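Local coordinates for nucleoside-diphosphate-sugar pyrophosphorylase (Vibrio cholerae, PDB 4EVW), which probably catalyses nucleotidyl transfer from a nucleoside triphosphate to a sugar phosphate, yielding a nucleoside-diphosphate sugar and pyrophosphate, at residues Val3-Gly8 / Arg85-Thr90; Asp104-Ile109 / Arg179-Leu184; Asp131-Val136 / Thr172-Phe177; Val157-Glu162 / Leu208-Ile213. The protein carries 1 engineered substitution. All blocks are in the same frame, centred on the assembly; numbering follows the deposited sequence.

Interaction 1 (Val3-Gly8 / Arg85-Thr90); sequences VIPMAG and RGQAET
Thr90 presents its methyl group to the ring of Pro5, CG2 lying 3.6 Å from Pro5 CB, and the same CG2 comes within 3.9 Å of Ala7 CB. The methyl can do this because CG2 stands anti to the backbone N, with OG1 anti to the carbonyl carbon, beside the backbone N. A threonine suits the place: its apolar branch packs on Pro5 and Ala7 while its hydroxyl serves polar partners. Farther along the proline ring, Pro5 CG meets the amide carbon of Gln87, CD, at 4.2 Å, the two side chains crossing obliquely. No direct hydrogen bond joins the segments. Instead a water 3.1 Å from Thr90 OG1 accepts a weak bond from Ala7 N, and Thr90 OG1 is also hydrogen-bonded to Thr84 OG1. Here the first parallel strand of the Rossmann-like sheet gives way to a loop facing the start of helix 87-100. In nucleotidyltransferases the loop after the first strand lines the nucleotide pocket; the same is probable here, and Gly86-Gln87 may contribute. Gly86 is the N-cap, with phi 150° and psi 171°, backbone angles readily open only to a residue lacking CB. Glu89, in the first turn, reaches back so that its OE1 accepts from Arg85 N at 2.7 Å; a weaker salt bridge from Arg85 NE meets the same oxygen. Within the sheet, Ile4 pairs with Leu50 and Ile52 of one neighbouring strand, Val3 with Thr110 and Phe112 on the side of strand 109-111.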
# COMPACT_ATOMS: atom_id res chain seq x y z
N VAL A 3 -6.34 -0.35 -3.61
CA VAL A 3 -6.35 0.96 -2.96
C VAL A 3 -4.94 1.53 -2.93
O VAL A 3 -4.01 0.89 -2.43
CB VAL A 3 -6.88 0.84 -1.52
CG1 VAL A 3 -6.87 2.22 -0.85
CG2 VAL A 3 -8.29 0.25 -1.53
N ILE A 4 -4.78 2.74 -3.45
CA ILE A 4 -3.46 3.34 -3.45
C ILE A 4 -3.45 4.64 -2.67
O ILE A 4 -3.94 5.67 -3.14
CB ILE A 4 -2.96 3.67 -4.87
CG1 ILE A 4 -3.28 2.53 -5.84
CG2 ILE A 4 -1.44 3.90 -4.82
CD1 ILE A 4 -2.34 1.35 -5.73
N PRO A 5 -2.96 4.60 -1.46
CA PRO A 5 -2.84 5.80 -0.65
C PRO A 5 -1.69 6.65 -1.19
O PRO A 5 -0.61 6.17 -1.28
CB PRO A 5 -2.55 5.25 0.72
CG PRO A 5 -1.99 3.92 0.50
CD PRO A 5 -2.39 3.42 -0.81
N MSE A 6 -1.94 7.87 -1.57
CA MSE A 6 -0.88 8.69 -2.11
C MSE A 6 -1.10 10.13 -1.72
O MSE A 6 -0.98 10.96 -2.52
CB MSE A 6 -0.78 8.56 -3.62
CG MSE A 6 -2.08 8.39 -4.33
SE MSE A 6 -2.00 8.26 -6.30
CE MSE A 6 -1.05 9.84 -6.74
N ALA A 7 -1.38 10.35 -0.45
CA ALA A 7 -1.69 11.64 0.06
C ALA A 7 -0.52 12.22 0.81
O ALA A 7 -0.57 13.31 1.26
CB ALA A 7 -2.86 11.58 0.94
N GLY A 8 0.54 11.47 0.93
CA GLY A 8 1.72 11.94 1.64
C GLY A 8 2.40 13.14 1.01
O GLY A 8 1.80 13.88 0.23
N ARG A 85 -1.67 11.03 9.27
CA ARG A 85 -0.59 10.54 10.12
C ARG A 85 0.11 9.34 9.51
O ARG A 85 1.03 8.78 10.10
CB ARG A 85 -1.16 10.17 11.49
CG ARG A 85 -1.89 11.32 12.20
CD ARG A 85 -2.49 10.87 13.53
NE ARG A 85 -3.90 10.50 13.43
CZ ARG A 85 -4.57 9.84 14.37
NH1 ARG A 85 -3.96 9.46 15.48
NH2 ARG A 85 -5.85 9.56 14.20
N GLY A 86 -0.31 8.93 8.31
CA GLY A 86 0.32 7.78 7.68
C GLY A 86 -0.64 7.03 6.78
O GLY A 86 -1.84 7.29 6.78
N GLN A 87 -0.11 6.08 6.01
CA GLN A 87 -0.93 5.32 5.07
C GLN A 87 -2.18 4.66 5.65
O GLN A 87 -3.20 4.58 4.96
CB GLN A 87 -0.10 4.24 4.38
CG GLN A 87 0.93 4.78 3.40
CD GLN A 87 1.61 3.67 2.63
OE1 GLN A 87 1.51 2.49 2.99
NE2 GLN A 87 2.32 4.03 1.56
N ALA A 88 -2.11 4.18 6.89
CA ALA A 88 -3.28 3.53 7.47
C ALA A 88 -4.42 4.54 7.62
O ALA A 88 -5.58 4.20 7.38
CB ALA A 88 -2.93 2.90 8.82
N GLU A 89 -4.10 5.76 8.04
CA GLU A 89 -5.15 6.75 8.19
C GLU A 89 -5.64 7.18 6.80
O GLU A 89 -6.84 7.38 6.59
CB GLU A 89 -4.67 7.98 8.97
CG GLU A 89 -5.78 9.02 9.15
CD GLU A 89 -5.40 10.19 10.04
OE1 GLU A 89 -4.23 10.61 10.03
OE2 GLU A 89 -6.30 10.70 10.75
N THR A 90 -4.72 7.32 5.86
CA THR A 90 -5.08 7.71 4.50
C THR A 90 -6.11 6.73 3.94
O THR A 90 -7.14 7.13 3.39
CB THR A 90 -3.85 7.74 3.59
OG1 THR A 90 -2.91 8.70 4.11
CG2 THR A 90 -4.24 8.13 2.16
O HOH W 1 -0.55 8.33 2.12

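Interaction 2 (Asp104-Ile109 / Arg179-Leu184); sequences DYQGSI and RKEDYL
Lys180 grips the loop 104-109 twice, with its side chain and with its backbone, at the N-terminal end of helix 180-191 where that loop leads into strand 109-111 of the Rossmann-like central sheet. Its NZ donates to Tyr105 O at 2.8 Å, nearly along the C=O axis. A long flexible side chain is needed for this reach: the bend at chi3 (73°) carries CE to 3.2 Å from Tyr105 O, and NZ follows. Lys180 N donates to Gly107 O at 2.9 Å; as a first-turn N-H it has no carbonyl one turn earlier in its helix to bond. The next such N-H, Glu181 N, donates to a water that in turn donates to Gln106 O. Gln106 hydrogen-bonds through NE2 to Asp104 OD1, in its own amide plane, so the amide is held beside Lys180 and Glu181. Deeper in, the apolar Ile109 continues the contact toward the core: its CD1 touches Tyr183 CG at 3.7 Å, the side chains crossing at about a right angle, while Tyr183 OH bonds to Ala88 O. The loop keeps its shape through Tyr105, whose OH donates to Ser108 O at 2.6 Å and whose ring carries Gly107 N 3.3 Å above its centre.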
# COMPACT_ATOMS: atom_id res chain seq x y z
N ASP A 104 -21.19 1.75 -2.06
CA ASP A 104 -21.32 0.80 -0.96
C ASP A 104 -20.50 -0.44 -1.31
O ASP A 104 -21.01 -1.38 -1.91
CB ASP A 104 -22.79 0.43 -0.77
CG ASP A 104 -23.04 -0.41 0.48
OD1 ASP A 104 -22.09 -0.65 1.25
OD2 ASP A 104 -24.20 -0.83 0.68
N TYR A 105 -19.23 -0.43 -0.95
CA TYR A 105 -18.35 -1.55 -1.26
C TYR A 105 -18.00 -2.33 0.01
O TYR A 105 -17.57 -1.75 1.00
CB TYR A 105 -17.08 -1.02 -1.92
CG TYR A 105 -16.09 -2.10 -2.25
CD1 TYR A 105 -16.30 -2.95 -3.34
CD2 TYR A 105 -14.97 -2.31 -1.45
CE1 TYR A 105 -15.41 -3.97 -3.63
CE2 TYR A 105 -14.07 -3.33 -1.73
CZ TYR A 105 -14.30 -4.16 -2.82
OH TYR A 105 -13.42 -5.17 -3.11
N GLN A 106 -18.17 -3.65 -0.03
CA GLN A 106 -17.88 -4.47 1.15
C GLN A 106 -16.88 -5.59 0.87
O GLN A 106 -16.72 -6.49 1.69
CB GLN A 106 -19.18 -5.09 1.67
CG GLN A 106 -20.27 -4.08 2.04
CD GLN A 106 -19.86 -3.17 3.18
OE1 GLN A 106 -19.05 -3.55 4.03
NE2 GLN A 106 -20.44 -1.98 3.23
N GLY A 107 -16.21 -5.51 -0.26
CA GLY A 107 -15.27 -6.57 -0.62
C GLY A 107 -13.87 -6.42 -0.07
O GLY A 107 -13.62 -5.70 0.90
N SER A 108 -12.94 -7.12 -0.71
CA SER A 108 -11.55 -7.10 -0.30
C SER A 108 -10.87 -5.80 -0.68
O SER A 108 -11.34 -5.06 -1.55
CB SER A 108 -10.80 -8.25 -0.98
OG SER A 108 -10.69 -8.00 -2.37
N ILE A 109 -9.78 -5.49 0.01
CA ILE A 109 -8.99 -4.33 -0.37
C ILE A 109 -7.54 -4.74 -0.37
O ILE A 109 -7.06 -5.46 0.51
CB ILE A 109 -9.19 -3.10 0.54
CG1 ILE A 109 -8.87 -3.43 1.99
CG2 ILE A 109 -10.61 -2.55 0.39
CD1 ILE A 109 -8.81 -2.17 2.84
N ARG A 179 -11.63 -8.67 3.66
CA ARG A 179 -12.83 -7.86 3.91
C ARG A 179 -12.50 -6.45 4.36
O ARG A 179 -11.72 -6.25 5.29
CB ARG A 179 -13.71 -8.52 4.98
CG ARG A 179 -14.30 -9.86 4.56
CD ARG A 179 -15.30 -10.39 5.59
NE ARG A 179 -16.09 -11.49 5.05
CZ ARG A 179 -17.39 -11.42 4.76
NH1 ARG A 179 -18.06 -10.29 4.97
NH2 ARG A 179 -18.02 -12.47 4.26
N LYS A 180 -13.10 -5.46 3.70
CA LYS A 180 -12.88 -4.06 4.04
C LYS A 180 -13.21 -3.86 5.51
O LYS A 180 -12.51 -3.14 6.22
CB LYS A 180 -13.79 -3.15 3.19
CG LYS A 180 -13.63 -1.67 3.50
CD LYS A 180 -14.76 -0.82 2.92
CE LYS A 180 -16.07 -1.01 3.69
NZ LYS A 180 -17.13 -0.09 3.21
N GLU A 181 -14.28 -4.50 5.98
CA GLU A 181 -14.68 -4.34 7.37
C GLU A 181 -13.63 -4.79 8.38
O GLU A 181 -13.53 -4.22 9.47
CB GLU A 181 -16.02 -5.04 7.64
CG GLU A 181 -17.22 -4.23 7.17
CD GLU A 181 -17.15 -2.77 7.62
OE1 GLU A 181 -17.07 -2.51 8.84
OE2 GLU A 181 -17.18 -1.88 6.74
N ASP A 182 -12.83 -5.81 8.03
CA ASP A 182 -11.78 -6.27 8.93
C ASP A 182 -10.68 -5.22 9.01
O ASP A 182 -10.10 -4.99 10.07
CB ASP A 182 -11.18 -7.60 8.45
CG ASP A 182 -12.15 -8.76 8.59
OD1 ASP A 182 -13.05 -8.70 9.46
OD2 ASP A 182 -12.02 -9.74 7.83
N TYR A 183 -10.38 -4.59 7.88
CA TYR A 183 -9.38 -3.53 7.87
C TYR A 183 -9.84 -2.40 8.79
O TYR A 183 -9.08 -1.92 9.63
CB TYR A 183 -9.19 -2.94 6.47
CG TYR A 183 -8.26 -1.75 6.49
CD1 TYR A 183 -6.87 -1.93 6.38
CD2 TYR A 183 -8.74 -0.46 6.71
CE1 TYR A 183 -6.00 -0.84 6.50
CE2 TYR A 183 -7.88 0.62 6.84
CZ TYR A 183 -6.51 0.42 6.73
OH TYR A 183 -5.64 1.48 6.88
N LEU A 184 -11.08 -1.95 8.60
CA LEU A 184 -11.59 -0.84 9.40
C LEU A 184 -11.67 -1.16 10.89
O LEU A 184 -11.43 -0.30 11.74
CB LEU A 184 -12.95 -0.38 8.86
CG LEU A 184 -12.89 0.24 7.46
CD1 LEU A 184 -14.29 0.55 6.97
CD2 LEU A 184 -12.03 1.50 7.48
O HOH W 2 -16.35 -5.75 4.31

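Interaction 3 (Asp131-Val136 / Thr172-Phe177); sequences DGYLEV and TGLYHF
Strands 132-136 and 174-177 are antiparallel neighbours in the mixed central sheet, with Tyr133 and His176 a hydrogen-bonded pair. His176 N donates to Tyr133 O at 2.9 Å, and Tyr133 N returns a bond to His176 O. Further on, Glu135 N donates to Leu174 O at 3.2 Å. The pattern changes at Gly173, where the chain turns a corner at a positive phi (101°): it is Thr172 N that donates to Glu135 O, and a water donating to both Glu135 O and Leu174 O links the two carbonyls. Glu135 and Thr172 also meet by side chains. The extended glutamate brings OE1 to Thr172 OG1, which donates at 2.6 Å to the anti lone pair, while the salt bridge from OE2 to Arg118 gives the buried carboxylate a countercharge. On the Tyr133 face, its ring atom CE1 lies 3.4 Å from His176 CB and its OH 3.6 Å from Leu174 CD2; His176 ND1 is bonded to Thr110 OG1. On the other face, Leu134 CD2 sits in plane at the edge of the Tyr175 ring, 3.9 Å from Tyr175 CD2, and both side chains touch Tyr209 of helix 208-214. An antiparallel strand set between neighbours of the opposite direction, 109-111 and 132-138, in a mixed Rossmann-like sheet is typical of sugar nucleotidyltransferases.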
# COMPACT_ATOMS: atom_id res chain seq x y z
N ASP A 131 -7.72 -14.72 5.44
CA ASP A 131 -8.49 -13.52 5.75
C ASP A 131 -7.70 -12.30 5.30
O ASP A 131 -8.23 -11.18 5.23
CB ASP A 131 -8.79 -13.44 7.25
CG ASP A 131 -9.79 -14.50 7.69
OD1 ASP A 131 -10.87 -14.58 7.07
OD2 ASP A 131 -9.50 -15.24 8.66
N GLY A 132 -6.42 -12.52 4.99
CA GLY A 132 -5.57 -11.43 4.54
C GLY A 132 -4.14 -11.93 4.39
O GLY A 132 -3.78 -12.97 4.93
N TYR A 133 -3.32 -11.21 3.64
CA TYR A 133 -1.94 -11.63 3.49
C TYR A 133 -1.04 -10.46 3.17
O TYR A 133 -1.48 -9.45 2.62
CB TYR A 133 -1.80 -12.71 2.41
CG TYR A 133 -1.67 -12.19 0.99
CD1 TYR A 133 -2.80 -11.92 0.22
CD2 TYR A 133 -0.42 -11.95 0.44
CE1 TYR A 133 -2.67 -11.42 -1.09
CE2 TYR A 133 -0.28 -11.45 -0.84
CZ TYR A 133 -1.40 -11.19 -1.60
OH TYR A 133 -1.24 -10.71 -2.88
N LEU A 134 0.22 -10.61 3.55
CA LEU A 134 1.23 -9.59 3.32
C LEU A 134 2.20 -10.16 2.31
O LEU A 134 2.69 -11.27 2.48
CB LEU A 134 2.01 -9.27 4.60
CG LEU A 134 1.26 -8.65 5.78
CD1 LEU A 134 0.71 -9.74 6.69
CD2 LEU A 134 2.23 -7.75 6.55
N GLU A 135 2.47 -9.40 1.26
CA GLU A 135 3.43 -9.85 0.26
C GLU A 135 4.79 -9.50 0.85
O GLU A 135 5.00 -8.39 1.34
CB GLU A 135 3.21 -9.09 -1.04
CG GLU A 135 4.09 -9.55 -2.18
CD GLU A 135 3.82 -8.75 -3.43
OE1 GLU A 135 4.20 -7.56 -3.46
OE2 GLU A 135 3.19 -9.30 -4.36
N VAL A 136 5.72 -10.45 0.80
CA VAL A 136 7.04 -10.22 1.38
C VAL A 136 8.18 -10.67 0.47
O VAL A 136 7.98 -11.43 -0.47
CB VAL A 136 7.19 -10.95 2.74
CG1 VAL A 136 6.19 -10.39 3.75
CG2 VAL A 136 6.97 -12.46 2.57
N THR A 172 6.65 -5.79 0.94
CA THR A 172 6.88 -5.13 -0.33
C THR A 172 6.00 -3.88 -0.37
O THR A 172 6.11 -3.06 -1.27
CB THR A 172 6.46 -6.01 -1.51
OG1 THR A 172 5.05 -6.25 -1.44
CG2 THR A 172 7.21 -7.35 -1.49
N GLY A 173 5.11 -3.76 0.61
CA GLY A 173 4.21 -2.62 0.64
C GLY A 173 2.83 -3.00 0.12
O GLY A 173 1.95 -2.15 -0.00
N LEU A 174 2.65 -4.28 -0.20
CA LEU A 174 1.34 -4.74 -0.67
C LEU A 174 0.70 -5.47 0.50
O LEU A 174 1.21 -6.48 0.98
CB LEU A 174 1.48 -5.67 -1.88
CG LEU A 174 0.12 -6.03 -2.49
CD1 LEU A 174 0.22 -6.04 -4.01
CD2 LEU A 174 -0.36 -7.36 -1.94
N TYR A 175 -0.42 -4.93 0.97
CA TYR A 175 -1.15 -5.48 2.10
C TYR A 175 -2.57 -5.81 1.67
O TYR A 175 -3.35 -4.91 1.34
CB TYR A 175 -1.22 -4.45 3.24
CG TYR A 175 0.13 -3.92 3.65
CD1 TYR A 175 0.56 -2.66 3.25
CD2 TYR A 175 0.98 -4.70 4.44
CE1 TYR A 175 1.80 -2.17 3.64
CE2 TYR A 175 2.22 -4.22 4.82
CZ TYR A 175 2.63 -2.96 4.43
OH TYR A 175 3.86 -2.49 4.82
N HIS A 176 -2.91 -7.09 1.71
CA HIS A 176 -4.23 -7.52 1.29
C HIS A 176 -5.12 -7.90 2.47
O HIS A 176 -4.65 -8.51 3.44
CB HIS A 176 -4.10 -8.72 0.35
CG HIS A 176 -5.41 -9.21 -0.19
ND1 HIS A 176 -6.08 -8.58 -1.21
CD2 HIS A 176 -6.18 -10.27 0.16
CE1 HIS A 176 -7.21 -9.23 -1.47
NE2 HIS A 176 -7.29 -10.26 -0.65
N PHE A 177 -6.39 -7.50 2.39
CA PHE A 177 -7.39 -7.82 3.41
C PHE A 177 -8.60 -8.38 2.66
O PHE A 177 -9.10 -7.75 1.73
CB PHE A 177 -7.82 -6.58 4.19
CG PHE A 177 -6.69 -5.90 4.90
CD1 PHE A 177 -5.81 -5.07 4.22
CD2 PHE A 177 -6.49 -6.10 6.27
CE1 PHE A 177 -4.75 -4.45 4.87
CE2 PHE A 177 -5.44 -5.48 6.94
CZ PHE A 177 -4.56 -4.65 6.23
O HOH W 3 3.39 -6.66 2.64

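Interaction 4 (Val157-Glu162 / Leu208-Ile213). Engineered in segment 208-213: Glu211 (natural residue Leu).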
# COMPACT_ATOMS: atom_id res chain seq x y z
N VAL A 157 1.19 -16.07 9.41
CA VAL A 157 1.93 -14.98 10.06
C VAL A 157 1.42 -14.83 11.49
O VAL A 157 0.21 -14.78 11.72
CB VAL A 157 1.73 -13.64 9.30
CG1 VAL A 157 2.42 -12.51 10.05
CG2 VAL A 157 2.31 -13.76 7.89
N ILE A 158 2.34 -14.76 12.45
CA ILE A 158 1.94 -14.64 13.84
C ILE A 158 2.17 -13.25 14.41
O ILE A 158 1.67 -12.93 15.48
CB ILE A 158 2.69 -15.65 14.75
CG1 ILE A 158 4.20 -15.47 14.60
CG2 ILE A 158 2.27 -17.07 14.39
CD1 ILE A 158 5.02 -16.36 15.53
N GLN A 159 2.92 -12.42 13.69
CA GLN A 159 3.21 -11.07 14.18
C GLN A 159 3.82 -10.20 13.09
O GLN A 159 4.49 -10.71 12.18
CB GLN A 159 4.19 -11.16 15.36
CG GLN A 159 4.56 -9.85 16.03
CD GLN A 159 5.65 -10.02 17.09
OE1 GLN A 159 5.95 -11.14 17.51
NE2 GLN A 159 6.23 -8.91 17.53
N THR A 160 3.58 -8.90 13.16
CA THR A 160 4.18 -7.95 12.23
C THR A 160 4.75 -6.82 13.08
O THR A 160 4.30 -6.59 14.20
CB THR A 160 3.17 -7.34 11.22
OG1 THR A 160 2.15 -6.62 11.93
CG2 THR A 160 2.54 -8.42 10.35
N ALA A 161 5.76 -6.14 12.54
CA ALA A 161 6.40 -5.02 13.23
C ALA A 161 6.83 -4.04 12.14
O ALA A 161 7.24 -4.45 11.06
CB ALA A 161 7.62 -5.50 14.00
N GLU A 162 6.73 -2.74 12.41
CA GLU A 162 7.11 -1.77 11.40
C GLU A 162 8.60 -1.42 11.41
O GLU A 162 9.16 -1.10 10.37
CB GLU A 162 6.28 -0.49 11.53
CG GLU A 162 6.52 0.53 10.41
CD GLU A 162 5.91 0.12 9.07
OE1 GLU A 162 5.02 -0.76 9.06
OE2 GLU A 162 6.32 0.68 8.03
N LEU A 208 -1.42 -3.15 11.72
CA LEU A 208 -2.84 -3.48 11.80
C LEU A 208 -3.09 -4.97 11.81
O LEU A 208 -4.06 -5.43 12.40
CB LEU A 208 -3.62 -2.83 10.64
CG LEU A 208 -3.60 -1.30 10.61
CD1 LEU A 208 -4.59 -0.77 9.57
CD2 LEU A 208 -3.95 -0.78 11.99
N TYR A 209 -2.23 -5.74 11.16
CA TYR A 209 -2.43 -7.18 11.13
C TYR A 209 -2.36 -7.82 12.53
O TYR A 209 -2.97 -8.86 12.76
CB TYR A 209 -1.41 -7.83 10.19
CG TYR A 209 -1.76 -7.63 8.73
CD1 TYR A 209 -2.72 -8.43 8.10
CD2 TYR A 209 -1.13 -6.64 7.98
CE1 TYR A 209 -3.03 -8.25 6.76
CE2 TYR A 209 -1.44 -6.45 6.64
CZ TYR A 209 -2.38 -7.26 6.04
OH TYR A 209 -2.65 -7.09 4.70
N ASN A 210 -1.64 -7.20 13.45
CA ASN A 210 -1.57 -7.76 14.80
C ASN A 210 -2.94 -7.77 15.46
O ASN A 210 -3.25 -8.68 16.23
CB ASN A 210 -0.57 -6.98 15.66
CG ASN A 210 0.86 -7.20 15.21
OD1 ASN A 210 1.27 -8.33 14.95
ND2 ASN A 210 1.62 -6.12 15.10
N GLU A 211 -3.77 -6.78 15.14
CA GLU A 211 -5.12 -6.73 15.71
C GLU A 211 -5.93 -7.89 15.14
O GLU A 211 -6.71 -8.53 15.85
CB GLU A 211 -5.79 -5.39 15.36
CG GLU A 211 -5.06 -4.13 15.85
CD GLU A 211 -5.11 -3.96 17.36
OE1 GLU A 211 -5.89 -4.68 18.03
OE2 GLU A 211 -4.37 -3.10 17.89
N LEU A 212 -5.76 -8.16 13.85
CA LEU A 212 -6.48 -9.25 13.20
C LEU A 212 -6.00 -10.62 13.67
O LEU A 212 -6.80 -11.53 13.89
CB LEU A 212 -6.35 -9.13 11.67
CG LEU A 212 -6.91 -7.85 11.05
CD1 LEU A 212 -6.84 -7.94 9.53
CD2 LEU A 212 -8.35 -7.64 11.50
N ILE A 213 -4.69 -10.77 13.81
CA ILE A 213 -4.12 -12.03 14.27
C ILE A 213 -4.59 -12.32 15.70
O ILE A 213 -4.93 -13.46 16.03
CB ILE A 213 -2.57 -11.97 14.21
CG1 ILE A 213 -2.13 -11.93 12.75
CG2 ILE A 213 -1.96 -13.19 14.92
CD1 ILE A 213 -0.66 -11.63 12.56
O HOH W 4 0.56 -10.57 16.56
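Two hydrogen bonds between the amide of Asn210 and the backbone of Thr160 carry the polar part of this contact, which lays helix 208-214 against strand 157-161. Thr160 N donates to Asn210 OD1 at 3.0 Å, and Asn210 ND2 donates to Thr160 O at 2.9 Å, nearly straight (173°) and within the amide plane. Asparagine suits the task because one flat group offers both an acceptor and a donor. OD1 also accepts from a water that donates to Ile158 O, so a second strand residue is tied in. Thr160 OG1, by contrast, is hydrogen-bonded to Ala206 O, just before the helix.

Apolar contacts lie beside the amide. Ile213, one turn on, brings CD1 to 4.1 Å from Val157 CG1, the two side chains crossing at about a right angle. Nearby, Thr160 CG2 touches Tyr209 CB at 4.0 Å; the Tyr209 ring leads away to stack on Phe177.

Methyls of Ile213 also make van der Waals contacts with backbone carbonyl oxygens, CD1 lying 3.4 Å from Val157 O and CG2 3.7 Å from Ile158 O.

With both polar backbone atoms of Thr160 engaged by one side chain, the paired bonds give the contact a direction that the methyl contacts lack.

Interactions 1 and 3 are buried and both reach the central sheet, whereas interactions 2 and 4 are only partly buried and lie farther from the chain centre. Their chemistry follows: interaction 1 is apolar with one bridging water, and interaction 3 is a backbone-bonded strand pair. In interactions 2 and 4 a polar side chain grips backbone: Lys180 takes a carbonyl with its amine, Asn210 both polar atoms of one residue. Two tyrosines stitch neighbours together. Tyr183 of interaction 2 reaches interactions 1 and 3, and Tyr209 joins interaction 4 to interaction 3 by its OH to His176 O. Both helices, 180-191 and 208-214, thus pack on the Phe177 face of strand 174-177.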